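Local coordinates for conserved Archaeal protein (Sulfolobus acidocaldarius, PDB 4OPC) that reduces the double bonds of the geranylgeranyl chains of archaeal membrane lipid precursors, using a bound FAD cofactor, at residues A[293-307]-A[337-351]. Sequence-based numbering, arbitrary orientation.
Sequences TVNPVHGGGKGSAMI and YVNEYGAKQASLDIF. With PGT ((1S)-2-{[{[(2R)-2,3-dihydroxypropyl]oxy}(hydroxy)phosphoryl]oxy}-1-[(palmitoyloxy)methyl]ethyl stearate), chain C.
Y341 and N295 meet beside the lipid phosphate: N295 ND2 donates to Y341 OH (3.1 Å) from within its own amide plane, with amide and ring turned 73° apart. The hydroxyl accepts that bond and donates one to PGT O2P (2.7 Å), while H298 NE2 binds PGT O1P nearly straight on (166°). N295 CG lies anti to its backbone nitrogen (chi1 -172°), which carries the amide to Y341 OH and sets CG over the centre of the imidazole; OD1, accepting from V297 N and H298 N in an Asx turn and motif, fixes the amide's rotation. The Y341 ring is gripped between S304 CB, a CH-pi contact 3.8 Å from its centroid, and K344 CE over the opposite face, while I307 CD1 packs against Y341 CD1. A leucine in place of Y341 would probably leave N295 ND2 and PGT O2P without their shared partner. Farther from the phosphate, Y337 OH lies 3.2 Å from T293 CB and donates to Q345 OE1, and P296 packs onto the helix backbone, CG 3.4 Å from Q345 O. V297 is buried too: CG2 packs against L348 CD2 and, 3.9 Å away, F351 CD2, while CG1 faces a lipid chain. Only the E340 edge is looser: I307 CG2 rests on CB of this partly exposed residue, whose OE1 makes a weak, long ion pair with K59. The contact thus joins the flavin- and lipid-binding turn, and the start of helix 302-322, to helix 332-357 running roughly antiparallel; helix 54-60 borders I307, and helix 410-425 packs against A343, A346 and I350.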
loop_
_atom_site.group_PDB
_atom_site.type_symbol
_atom_site.label_atom_id
_atom_site.label_comp_id
_atom_site.label_asym_id
_atom_site.label_seq_id
_atom_site.Cartn_x
_atom_site.Cartn_y
_atom_site.Cartn_z
ATOM N N THR A 293 -3.819 -2.112 -2.106
ATOM C CA THR A 293 -3.947 -0.648 -2.168
ATOM C C THR A 293 -2.627 0.165 -2.241
ATOM O O THR A 293 -2.636 1.390 -2.329
ATOM C CB THR A 293 -4.851 -0.133 -1.039
ATOM O OG1 THR A 293 -4.383 -0.641 0.220
ATOM C CG2 THR A 293 -6.281 -0.608 -1.256
ATOM N N VAL A 294 -1.501 -0.514 -2.275
ATOM C CA VAL A 294 -0.211 0.150 -2.161
ATOM C C VAL A 294 0.190 0.863 -3.455
ATOM O O VAL A 294 -0.044 0.346 -4.559
ATOM C CB VAL A 294 0.837 -0.899 -1.814
ATOM C CG1 VAL A 294 2.230 -0.285 -1.727
ATOM C CG2 VAL A 294 0.461 -1.580 -0.501
ATOM N N ASN A 295 0.786 2.047 -3.326
ATOM C CA ASN A 295 1.349 2.762 -4.477
ATOM C C ASN A 295 2.430 1.913 -5.172
ATOM O O ASN A 295 3.428 1.542 -4.551
ATOM C CB ASN A 295 1.962 4.077 -4.002
ATOM C CG ASN A 295 2.389 4.962 -5.138
ATOM O OD1 ASN A 295 3.326 4.637 -5.885
ATOM N ND2 ASN A 295 1.715 6.092 -5.287
ATOM N N PRO A 296 2.236 1.577 -6.457
ATOM C CA PRO A 296 3.188 0.653 -7.096
ATOM C C PRO A 296 4.590 1.216 -7.338
ATOM O O PRO A 296 5.524 0.434 -7.518
ATOM C CB PRO A 296 2.521 0.327 -8.447
ATOM C CG PRO A 296 1.055 0.562 -8.190
ATOM C CD PRO A 296 0.995 1.726 -7.239
ATOM N N VAL A 297 4.744 2.531 -7.367
ATOM C CA VAL A 297 6.050 3.108 -7.667
ATOM C C VAL A 297 6.870 3.378 -6.411
ATOM O O VAL A 297 8.073 3.123 -6.392
ATOM C CB VAL A 297 5.924 4.351 -8.539
ATOM C CG1 VAL A 297 7.240 5.123 -8.575
ATOM C CG2 VAL A 297 5.548 3.937 -9.952
ATOM N N HIS A 298 6.242 3.876 -5.351
ATOM C CA HIS A 298 7.026 4.110 -4.141
ATOM C C HIS A 298 6.793 3.129 -2.998
ATOM O O HIS A 298 7.545 3.140 -2.039
ATOM C CB HIS A 298 6.986 5.575 -3.667
ATOM C CG HIS A 298 5.633 6.079 -3.266
ATOM N ND1 HIS A 298 4.819 5.429 -2.364
ATOM C CD2 HIS A 298 4.979 7.217 -3.606
ATOM C CE1 HIS A 298 3.714 6.132 -2.183
ATOM N NE2 HIS A 298 3.786 7.221 -2.927
ATOM N N GLY A 299 5.781 2.273 -3.101
ATOM C CA GLY A 299 5.578 1.247 -2.098
ATOM C C GLY A 299 4.856 1.715 -0.846
ATOM O O GLY A 299 4.679 0.938 0.090
ATOM N N GLY A 300 4.424 2.973 -0.831
ATOM C CA GLY A 300 3.694 3.494 0.321
ATOM C C GLY A 300 2.250 3.030 0.326
ATOM O O GLY A 300 1.514 3.227 -0.639
ATOM N N GLY A 301 1.839 2.413 1.427
ATOM C CA GLY A 301 0.496 1.872 1.537
ATOM C C GLY A 301 -0.291 2.249 2.776
ATOM O O GLY A 301 -1.453 1.890 2.853
ATOM N N LYS A 302 0.306 2.938 3.746
ATOM C CA LYS A 302 -0.489 3.315 4.911
ATOM C C LYS A 302 -1.518 4.393 4.578
ATOM O O LYS A 302 -2.671 4.310 5.014
ATOM C CB LYS A 302 0.412 3.704 6.077
ATOM C CG LYS A 302 0.833 2.485 6.884
ATOM C CD LYS A 302 1.720 2.845 8.059
ATOM C CE LYS A 302 1.773 1.687 9.055
ATOM N NZ LYS A 302 2.339 0.433 8.454
ATOM N N GLY A 303 -1.129 5.388 3.788
ATOM C CA GLY A 303 -2.082 6.404 3.350
ATOM C C GLY A 303 -3.223 5.834 2.527
ATOM O O GLY A 303 -4.402 6.092 2.796
ATOM N N SER A 304 -2.885 5.024 1.535
ATOM C CA SER A 304 -3.907 4.428 0.696
ATOM C C SER A 304 -4.748 3.395 1.468
ATOM O O SER A 304 -5.940 3.234 1.184
ATOM C CB SER A 304 -3.277 3.841 -0.563
ATOM O OG SER A 304 -2.163 3.021 -0.228
ATOM N N ALA A 305 -4.155 2.727 2.458
ATOM C CA ALA A 305 -4.942 1.881 3.360
ATOM C C ALA A 305 -6.029 2.707 4.028
ATOM O O ALA A 305 -7.183 2.282 4.094
ATOM C CB ALA A 305 -4.056 1.255 4.421
ATOM N N MET A 306 -5.658 3.875 4.554
ATOM C CA MET A 306 -6.648 4.769 5.168
ATOM C C MET A 306 -7.714 5.237 4.176
ATOM O O MET A 306 -8.891 5.299 4.519
ATOM C CB MET A 306 -5.974 5.964 5.834
ATOM C CG MET A 306 -5.085 5.558 7.012
ATOM S SD MET A 306 -4.559 6.939 8.029
ATOM C CE MET A 306 -3.420 7.617 6.857
ATOM N N ILE A 307 -7.306 5.553 2.948
ATOM C CA ILE A 307 -8.281 5.906 1.922
ATOM C C ILE A 307 -9.251 4.741 1.717
ATOM O O ILE A 307 -10.461 4.935 1.648
ATOM C CB ILE A 307 -7.593 6.268 0.594
ATOM C CG1 ILE A 307 -6.729 7.526 0.761
ATOM C CG2 ILE A 307 -8.645 6.457 -0.492
ATOM C CD1 ILE A 307 -5.930 7.888 -0.498
ATOM N N TYR A 337 -12.968 4.300 -4.318
ATOM C CA TYR A 337 -11.537 4.019 -4.238
ATOM C C TYR A 337 -10.795 4.288 -5.541
ATOM O O TYR A 337 -9.698 4.855 -5.516
ATOM C CB TYR A 337 -11.240 2.599 -3.730
ATOM C CG TYR A 337 -9.768 2.454 -3.512
ATOM C CD1 TYR A 337 -9.160 2.990 -2.380
ATOM C CD2 TYR A 337 -8.953 1.874 -4.473
ATOM C CE1 TYR A 337 -7.789 2.910 -2.202
ATOM C CE2 TYR A 337 -7.584 1.797 -4.296
ATOM C CZ TYR A 337 -7.009 2.324 -3.159
ATOM O OH TYR A 337 -5.651 2.282 -2.967
ATOM N N VAL A 338 -11.374 3.887 -6.669
ATOM C CA VAL A 338 -10.748 4.176 -7.960
ATOM C C VAL A 338 -10.612 5.686 -8.183
ATOM O O VAL A 338 -9.558 6.151 -8.624
ATOM C CB VAL A 338 -11.499 3.488 -9.122
ATOM C CG1 VAL A 338 -10.987 3.986 -10.459
ATOM C CG2 VAL A 338 -11.345 1.964 -9.015
ATOM N N ASN A 339 -11.632 6.459 -7.829
ATOM C CA ASN A 339 -11.531 7.912 -7.960
ATOM C C ASN A 339 -10.464 8.516 -7.044
ATOM O O ASN A 339 -9.725 9.416 -7.445
ATOM C CB ASN A 339 -12.875 8.584 -7.687
ATOM C CG ASN A 339 -13.882 8.362 -8.800
ATOM O OD1 ASN A 339 -13.518 8.016 -9.922
ATOM N ND2 ASN A 339 -15.157 8.571 -8.494
ATOM N N GLU A 340 -10.373 8.023 -5.812
ATOM C CA GLU A 340 -9.479 8.638 -4.833
ATOM C C GLU A 340 -8.021 8.210 -4.960
ATOM O O GLU A 340 -7.133 8.959 -4.549
ATOM C CB GLU A 340 -9.958 8.339 -3.400
ATOM C CG GLU A 340 -11.327 8.914 -3.031
ATOM C CD GLU A 340 -11.345 10.435 -2.940
ATOM O OE1 GLU A 340 -10.263 11.056 -2.923
ATOM O OE2 GLU A 340 -12.452 11.008 -2.877
ATOM N N TYR A 341 -7.768 7.012 -5.488
ATOM C CA TYR A 341 -6.405 6.480 -5.532
ATOM C C TYR A 341 -6.182 5.388 -6.579
ATOM O O TYR A 341 -5.093 5.307 -7.160
ATOM C CB TYR A 341 -6.002 5.941 -4.155
ATOM C CG TYR A 341 -4.521 5.997 -3.871
ATOM C CD1 TYR A 341 -3.945 7.139 -3.332
ATOM C CD2 TYR A 341 -3.693 4.906 -4.134
ATOM C CE1 TYR A 341 -2.587 7.200 -3.053
ATOM C CE2 TYR A 341 -2.338 4.954 -3.862
ATOM C CZ TYR A 341 -1.785 6.106 -3.326
ATOM O OH TYR A 341 -0.437 6.177 -3.043
ATOM N N GLY A 342 -7.181 4.544 -6.823
ATOM C CA GLY A 342 -6.981 3.352 -7.632
ATOM C C GLY A 342 -6.629 3.578 -9.095
ATOM O O GLY A 342 -5.830 2.827 -9.653
ATOM N N ALA A 343 -7.197 4.604 -9.719
ATOM C CA ALA A 343 -6.893 4.894 -11.119
ATOM C C ALA A 343 -5.435 5.310 -11.241
ATOM O O ALA A 343 -4.714 4.868 -12.146
ATOM C CB ALA A 343 -7.812 5.982 -11.652
ATOM N N LYS A 344 -4.994 6.163 -10.326
ATOM C CA LYS A 344 -3.583 6.523 -10.242
ATOM C C LYS A 344 -2.692 5.300 -10.047
ATOM O O LYS A 344 -1.644 5.180 -10.685
ATOM C CB LYS A 344 -3.359 7.499 -9.090
ATOM C CG LYS A 344 -1.922 7.502 -8.602
ATOM C CD LYS A 344 -1.689 8.581 -7.617
ATOM C CE LYS A 344 -2.542 8.391 -6.393
ATOM N NZ LYS A 344 -2.225 9.495 -5.480
ATOM N N GLN A 345 -3.100 4.390 -9.165
ATOM C CA GLN A 345 -2.356 3.166 -8.945
ATOM C C GLN A 345 -2.174 2.382 -10.215
ATOM O O GLN A 345 -1.105 1.834 -10.458
ATOM C CB GLN A 345 -3.115 2.250 -7.993
ATOM C CG GLN A 345 -2.706 2.304 -6.578
ATOM C CD GLN A 345 -3.494 1.298 -5.768
ATOM O OE1 GLN A 345 -4.571 1.599 -5.298
ATOM N NE2 GLN A 345 -2.978 0.085 -5.651
ATOM N N ALA A 346 -3.232 2.282 -11.012
ATOM C CA ALA A 346 -3.172 1.504 -12.245
ATOM C C ALA A 346 -2.132 2.081 -13.200
ATOM O O ALA A 346 -1.339 1.351 -13.795
ATOM C CB ALA A 346 -4.536 1.465 -12.917
ATOM N N SER A 347 -2.143 3.399 -13.363
ATOM C CA SER A 347 -1.146 4.087 -14.168
ATOM C C SER A 347 0.264 3.798 -13.653
ATOM O O SER A 347 1.196 3.540 -14.430
ATOM C CB SER A 347 -1.413 5.592 -14.116
ATOM O OG SER A 347 -0.466 6.313 -14.882
ATOM N N LEU A 348 0.423 3.846 -12.338
ATOM C CA LEU A 348 1.731 3.627 -11.729
ATOM C C LEU A 348 2.173 2.168 -11.794
ATOM O O LEU A 348 3.368 1.888 -11.735
ATOM C CB LEU A 348 1.746 4.163 -10.302
ATOM C CG LEU A 348 1.644 5.686 -10.249
ATOM C CD1 LEU A 348 1.568 6.126 -8.798
ATOM C CD2 LEU A 348 2.818 6.365 -10.973
ATOM N N ASP A 349 1.225 1.243 -11.941
ATOM C CA ASP A 349 1.541 -0.178 -12.123
ATOM C C ASP A 349 2.327 -0.329 -13.440
ATOM O O ASP A 349 3.332 -1.038 -13.508
ATOM C CB ASP A 349 0.218 -0.976 -12.087
ATOM C CG ASP A 349 0.391 -2.489 -11.991
ATOM O OD1 ASP A 349 1.511 -3.021 -12.172
ATOM O OD2 ASP A 349 -0.640 -3.156 -11.768
ATOM N N ILE A 350 1.897 0.377 -14.483
ATOM C CA ILE A 350 2.620 0.424 -15.758
ATOM C C ILE A 350 3.998 1.058 -15.575
ATOM O O ILE A 350 5.026 0.517 -16.007
ATOM C CB ILE A 350 1.835 1.248 -16.811
ATOM C CG1 ILE A 350 0.552 0.522 -17.221
ATOM C CG2 ILE A 350 2.687 1.520 -18.031
ATOM C CD1 ILE A 350 0.779 -0.744 -18.024
ATOM N N PHE A 351 4.032 2.220 -14.927
ATOM C CA PHE A 351 5.279 2.957 -14.769
ATOM C C PHE A 351 6.312 2.149 -13.977
ATOM O O PHE A 351 7.483 2.079 -14.371
ATOM C CB PHE A 351 4.988 4.332 -14.144
ATOM C CG PHE A 351 6.134 5.304 -14.212
ATOM C CD1 PHE A 351 6.868 5.476 -15.375
ATOM C CD2 PHE A 351 6.439 6.089 -13.119
ATOM C CE1 PHE A 351 7.917 6.386 -15.423
ATOM C CE2 PHE A 351 7.483 7.000 -13.170
ATOM C CZ PHE A 351 8.210 7.152 -14.333
HETATM C C48 PGT C . 10.062 0.167 -7.762
HETATM C C47 PGT C . 8.736 -0.460 -7.385
HETATM C C46 PGT C . 8.852 -1.092 -6.013
HETATM C C45 PGT C . 9.315 -0.048 -5.016
HETATM C C44 PGT C . 8.853 -0.403 -3.618
HETATM C C43 PGT C . 10.024 -0.915 -2.800
HETATM C C42 PGT C . 9.499 -1.417 -1.473
HETATM C C41 PGT C . 8.986 -0.228 -0.702
HETATM C C40 PGT C . 9.070 -0.489 0.782
HETATM C C39 PGT C . 9.248 0.851 1.460
HETATM C C38 PGT C . 8.109 1.762 1.084
HETATM C C37 PGT C . 8.393 3.143 1.625
HETATM C C36 PGT C . 7.196 4.015 1.335
HETATM C C35 PGT C . 7.535 5.472 1.543
HETATM C C34 PGT C . 6.290 6.303 1.297
HETATM C C33 PGT C . 6.619 7.774 1.164
HETATM C C32 PGT C . 5.536 8.632 1.791
HETATM C C31 PGT C . 4.332 8.809 0.879
HETATM O O31 PGT C . 3.234 8.527 1.320
HETATM O O2 PGT C . 4.456 9.277 -0.454
HETATM C C2 PGT C . 4.146 10.639 -0.689
HETATM C C1 PGT C . 2.660 10.901 -0.823
HETATM O O3P PGT C . 1.784 9.875 -0.397
HETATM P P PGT C . 0.838 9.202 -1.477
HETATM O O1P PGT C . 1.709 9.034 -2.703
HETATM O O2P PGT C . 0.313 7.853 -1.009
HETATM O O4P PGT C . -0.414 10.109 -1.856
HETATM C C4 PGT C . -0.494 11.482 -1.527
HETATM C C5 PGT C . -1.731 12.114 -2.123
HETATM O O5 PGT C . -2.521 12.661 -1.093
HETATM C C6 PGT C . -2.518 11.070 -2.879
HETATM O O6 PGT C . -3.700 10.731 -2.193
HETATM C C3 PGT C . 4.721 11.126 -2.006
HETATM O O3 PGT C . 6.129 11.139 -2.033
HETATM C C11 PGT C . 6.646 10.849 -3.311
HETATM O O11 PGT C . 6.158 11.371 -4.294
HETATM C C12 PGT C . 7.800 9.880 -3.460
HETATM C C13 PGT C . 8.486 10.067 -4.797
HETATM C C14 PGT C . 9.615 9.066 -4.916
HETATM C C15 PGT C . 9.166 7.863 -5.718
HETATM C C16 PGT C . 10.334 6.928 -5.956
HETATM C C17 PGT C . 10.402 6.600 -7.432
HETATM C C18 PGT C . 11.719 5.934 -7.768
HETATM C C19 PGT C . 11.900 5.891 -9.272
HETATM C C20 PGT C . 12.175 7.278 -9.821
HETATM C C21 PGT C . 13.502 7.282 -10.554
HETATM C C22 PGT C . 13.469 8.265 -11.705
HETATM C C23 PGT C . 14.485 7.833 -12.741
HETATM C C24 PGT C . 14.294 8.618 -14.021
HETATM C C25 PGT C . 14.148 7.665 -15.187
HETATM C C26 PGT C . 12.876 7.981 -15.947
#